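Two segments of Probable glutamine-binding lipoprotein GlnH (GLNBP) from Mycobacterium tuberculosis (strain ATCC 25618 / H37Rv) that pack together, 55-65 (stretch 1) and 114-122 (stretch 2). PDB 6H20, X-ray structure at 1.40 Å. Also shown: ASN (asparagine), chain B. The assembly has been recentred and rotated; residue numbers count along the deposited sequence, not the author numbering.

Stretch 1 55-65: VGLDIGSNLFS
Stretch 2, residues 114-122: QVDIVVKTM

This contact is a short parallel β pairing that opens, at its C-terminal end, into a salt bridge, a water-centred polar cluster and an aromatic contact beside the bound asparagine. The two strands run the same way, with Val-55 facing Ile-117 (CA–CA 5.2 Å) and Gly-56 facing Val-118 (CA–CA 4.4 Å). Gly-56 (phi/psi -91/128) supplies both backbone hydrogen bonds, as a parallel register allows: its N donates to Ile-117 O at 2.8 Å and nearly straight (171°), and its O accepts from Val-119 N at 3.1 Å and 144°. Its lack of a side chain matters, since an ideal CB would lie 3.3 Å from Val-118 CG2 and 3.5 Å from Val-115 CG1.

On the face of Val-55 and Ile-117, Val-55 (t) sets CG2 4.1 Å from Ile-117 CG1 (chi1 p, chi2 t); Val-55 CG1 also lies 4.2 Å from CG2 of Val-119 (t), which points sideways.

Further along, Lys-120 has the most surface covered by the other stretch, 81 Å². Its backbone is extended (-155/74), and chi1 to chi3 are all t before chi4 turns to m, carrying NZ to Asp-58 OD2 at 3.1 Å, a salt bridge whose hydrogen bond is weak. Asp-58 (chi1 p) is held from its own side as well: OD1 accepts from Gly-60 N at 2.9 Å, and its O accepts from Ser-65 OG at 2.9 Å.

One water accepts from Lys-120 NZ (2.8 Å), donates to Thr-121 OG1 (2.7 Å) and bonds Ser-61 OG (2.7 Å), joining the two stretches, where Ser-61 OG and Lys-120 NZ stand 3.9 Å apart. Thr-121 turns with positive phi (38/46); in its p rotamer OG1 donates to ASN OD1 at 2.7 Å, its O accepts from ASN N at 2.7 Å, and its CG2 sits over one face of Phe-64 (chi1 m), 4.2 Å from the ring centroid.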

# COMPACT_ATOMS: atom_id res chain seq x y z
N VAL A 55 -3.48 5.39 -13.36
CA VAL A 55 -3.13 4.67 -12.13
C VAL A 55 -2.78 5.68 -11.06
O VAL A 55 -1.90 6.52 -11.26
CB VAL A 55 -1.93 3.74 -12.38
CG1 VAL A 55 -1.53 3.01 -11.09
CG2 VAL A 55 -2.24 2.74 -13.49
N GLY A 56 -3.42 5.56 -9.90
CA GLY A 56 -3.11 6.41 -8.76
C GLY A 56 -2.04 5.78 -7.89
O GLY A 56 -2.16 4.62 -7.49
N LEU A 57 -1.00 6.55 -7.60
CA LEU A 57 0.11 6.12 -6.74
C LEU A 57 0.94 7.37 -6.44
O LEU A 57 0.50 8.49 -6.70
CB LEU A 57 0.91 4.98 -7.38
CG LEU A 57 1.32 5.04 -8.86
CD1 LEU A 57 2.27 6.20 -9.17
CD2 LEU A 57 1.93 3.69 -9.26
N ASP A 58 2.13 7.19 -5.89
CA ASP A 58 2.98 8.35 -5.61
C ASP A 58 4.43 7.99 -5.89
O ASP A 58 4.73 6.95 -6.48
CB ASP A 58 2.77 8.87 -4.18
CG ASP A 58 3.42 8.00 -3.11
OD1 ASP A 58 4.06 6.97 -3.42
OD2 ASP A 58 3.30 8.36 -1.93
N ILE A 59 5.35 8.85 -5.43
CA ILE A 59 6.76 8.51 -5.46
C ILE A 59 7.38 8.47 -4.06
O ILE A 59 8.59 8.57 -3.91
CB ILE A 59 7.55 9.38 -6.46
CG1 ILE A 59 7.45 10.87 -6.10
CG2 ILE A 59 7.02 9.16 -7.87
CD1 ILE A 59 8.30 11.76 -6.99
N GLY A 60 6.57 8.28 -3.02
CA GLY A 60 7.06 8.27 -1.65
C GLY A 60 7.35 6.91 -1.03
O GLY A 60 7.69 6.86 0.16
N SER A 61 7.24 5.82 -1.79
CA SER A 61 7.36 4.47 -1.24
C SER A 61 8.43 3.70 -2.02
O SER A 61 8.12 3.03 -3.02
CB SER A 61 6.00 3.74 -1.25
OG SER A 61 5.08 4.38 -0.37
N ASN A 62 9.68 3.78 -1.56
CA ASN A 62 10.74 2.99 -2.17
C ASN A 62 10.33 1.52 -2.20
O ASN A 62 9.70 1.02 -1.26
CB ASN A 62 12.02 3.12 -1.36
CG ASN A 62 13.21 2.50 -2.07
OD1 ASN A 62 13.30 2.54 -3.31
ND2 ASN A 62 14.11 1.90 -1.31
N LEU A 63 10.69 0.84 -3.29
CA LEU A 63 10.38 -0.54 -3.64
C LEU A 63 8.98 -0.71 -4.21
O LEU A 63 8.70 -1.78 -4.77
CB LEU A 63 10.58 -1.56 -2.51
CG LEU A 63 11.97 -1.52 -1.87
CD1 LEU A 63 12.02 -2.62 -0.81
CD2 LEU A 63 13.06 -1.68 -2.92
N PHE A 64 8.10 0.28 -4.09
CA PHE A 64 6.70 0.15 -4.49
C PHE A 64 6.27 1.15 -5.54
O PHE A 64 5.74 0.75 -6.58
CB PHE A 64 5.80 0.22 -3.24
CG PHE A 64 5.82 -1.05 -2.46
CD1 PHE A 64 4.96 -2.09 -2.79
CD2 PHE A 64 6.77 -1.26 -1.48
CE1 PHE A 64 5.02 -3.29 -2.13
CE2 PHE A 64 6.85 -2.47 -0.81
CZ PHE A 64 5.95 -3.49 -1.14
N SER A 65 6.50 2.44 -5.31
CA SER A 65 6.27 3.45 -6.34
C SER A 65 7.18 4.62 -5.98
O SER A 65 6.98 5.26 -4.94
CB SER A 65 4.79 3.86 -6.45
OG SER A 65 4.25 4.33 -5.23
N GLN A 114 -11.26 9.88 -10.70
CA GLN A 114 -10.08 10.57 -11.19
C GLN A 114 -8.98 9.62 -11.64
O GLN A 114 -8.04 10.06 -12.31
CB GLN A 114 -9.53 11.51 -10.11
CG GLN A 114 -10.47 12.64 -9.73
CD GLN A 114 -9.89 13.52 -8.64
OE1 GLN A 114 -9.14 13.05 -7.80
NE2 GLN A 114 -10.24 14.80 -8.66
N VAL A 115 -9.07 8.34 -11.29
CA VAL A 115 -8.16 7.31 -11.77
C VAL A 115 -9.00 6.07 -12.04
O VAL A 115 -10.09 5.90 -11.50
CB VAL A 115 -7.05 6.97 -10.75
CG1 VAL A 115 -6.18 8.18 -10.46
CG2 VAL A 115 -7.65 6.42 -9.46
N ASP A 116 -8.46 5.18 -12.88
CA ASP A 116 -9.12 3.89 -13.06
C ASP A 116 -8.86 2.98 -11.87
O ASP A 116 -9.78 2.29 -11.39
CB ASP A 116 -8.61 3.21 -14.34
CG ASP A 116 -8.89 4.02 -15.60
OD1 ASP A 116 -10.07 4.36 -15.85
OD2 ASP A 116 -7.94 4.28 -16.37
N ILE A 117 -7.62 2.93 -11.39
CA ILE A 117 -7.25 2.07 -10.28
C ILE A 117 -6.25 2.80 -9.41
O ILE A 117 -5.54 3.71 -9.87
CB ILE A 117 -6.66 0.71 -10.72
CG1 ILE A 117 -5.35 0.89 -11.48
CG2 ILE A 117 -7.69 -0.07 -11.56
CD1 ILE A 117 -4.69 -0.43 -11.90
N VAL A 118 -6.21 2.43 -8.13
CA VAL A 118 -5.13 2.83 -7.22
C VAL A 118 -4.32 1.57 -6.93
O VAL A 118 -4.88 0.55 -6.51
CB VAL A 118 -5.69 3.42 -5.91
CG1 VAL A 118 -4.59 3.55 -4.86
CG2 VAL A 118 -6.33 4.78 -6.17
N VAL A 119 -3.03 1.63 -7.20
CA VAL A 119 -2.10 0.57 -6.79
C VAL A 119 -1.06 1.29 -5.95
O VAL A 119 -0.07 1.84 -6.47
CB VAL A 119 -1.47 -0.17 -7.97
CG1 VAL A 119 -0.76 -1.44 -7.48
CG2 VAL A 119 -2.52 -0.55 -9.03
N LYS A 120 -1.32 1.37 -4.65
CA LYS A 120 -0.48 2.14 -3.74
C LYS A 120 -0.63 1.57 -2.35
O LYS A 120 -1.31 2.14 -1.49
CB LYS A 120 -0.88 3.63 -3.77
CG LYS A 120 0.17 4.51 -3.08
CD LYS A 120 -0.42 5.82 -2.60
CE LYS A 120 0.61 6.71 -1.90
NZ LYS A 120 1.55 5.99 -1.00
N THR A 121 -0.00 0.41 -2.14
CA THR A 121 0.02 -0.32 -0.87
C THR A 121 -1.31 -0.24 -0.11
O THR A 121 -1.35 0.02 1.09
CB THR A 121 1.21 0.14 0.01
OG1 THR A 121 1.10 1.54 0.35
CG2 THR A 121 2.54 -0.10 -0.71
N MET A 122 -2.42 -0.45 -0.81
CA MET A 122 -3.71 -0.04 -0.25
C MET A 122 -4.34 -1.20 0.51
O MET A 122 -4.90 -2.12 -0.10
CB MET A 122 -4.65 0.50 -1.32
CG MET A 122 -5.81 1.27 -0.74
SD MET A 122 -6.75 2.05 -2.04
CE MET A 122 -7.99 2.88 -1.06
N ASN B . -1.00 -0.10 3.80
CA ASN B . -1.28 0.99 4.72
C ASN B . -2.59 1.66 4.33
O ASN B . -2.91 2.75 4.83
CB ASN B . -0.14 2.01 4.73
CG ASN B . -0.02 2.76 3.43
OD1 ASN B . -0.55 2.36 2.39
ND2 ASN B . 0.66 3.88 3.48
OXT ASN B . -3.33 1.08 3.50
O HOH W 1 2.66 3.39 -0.85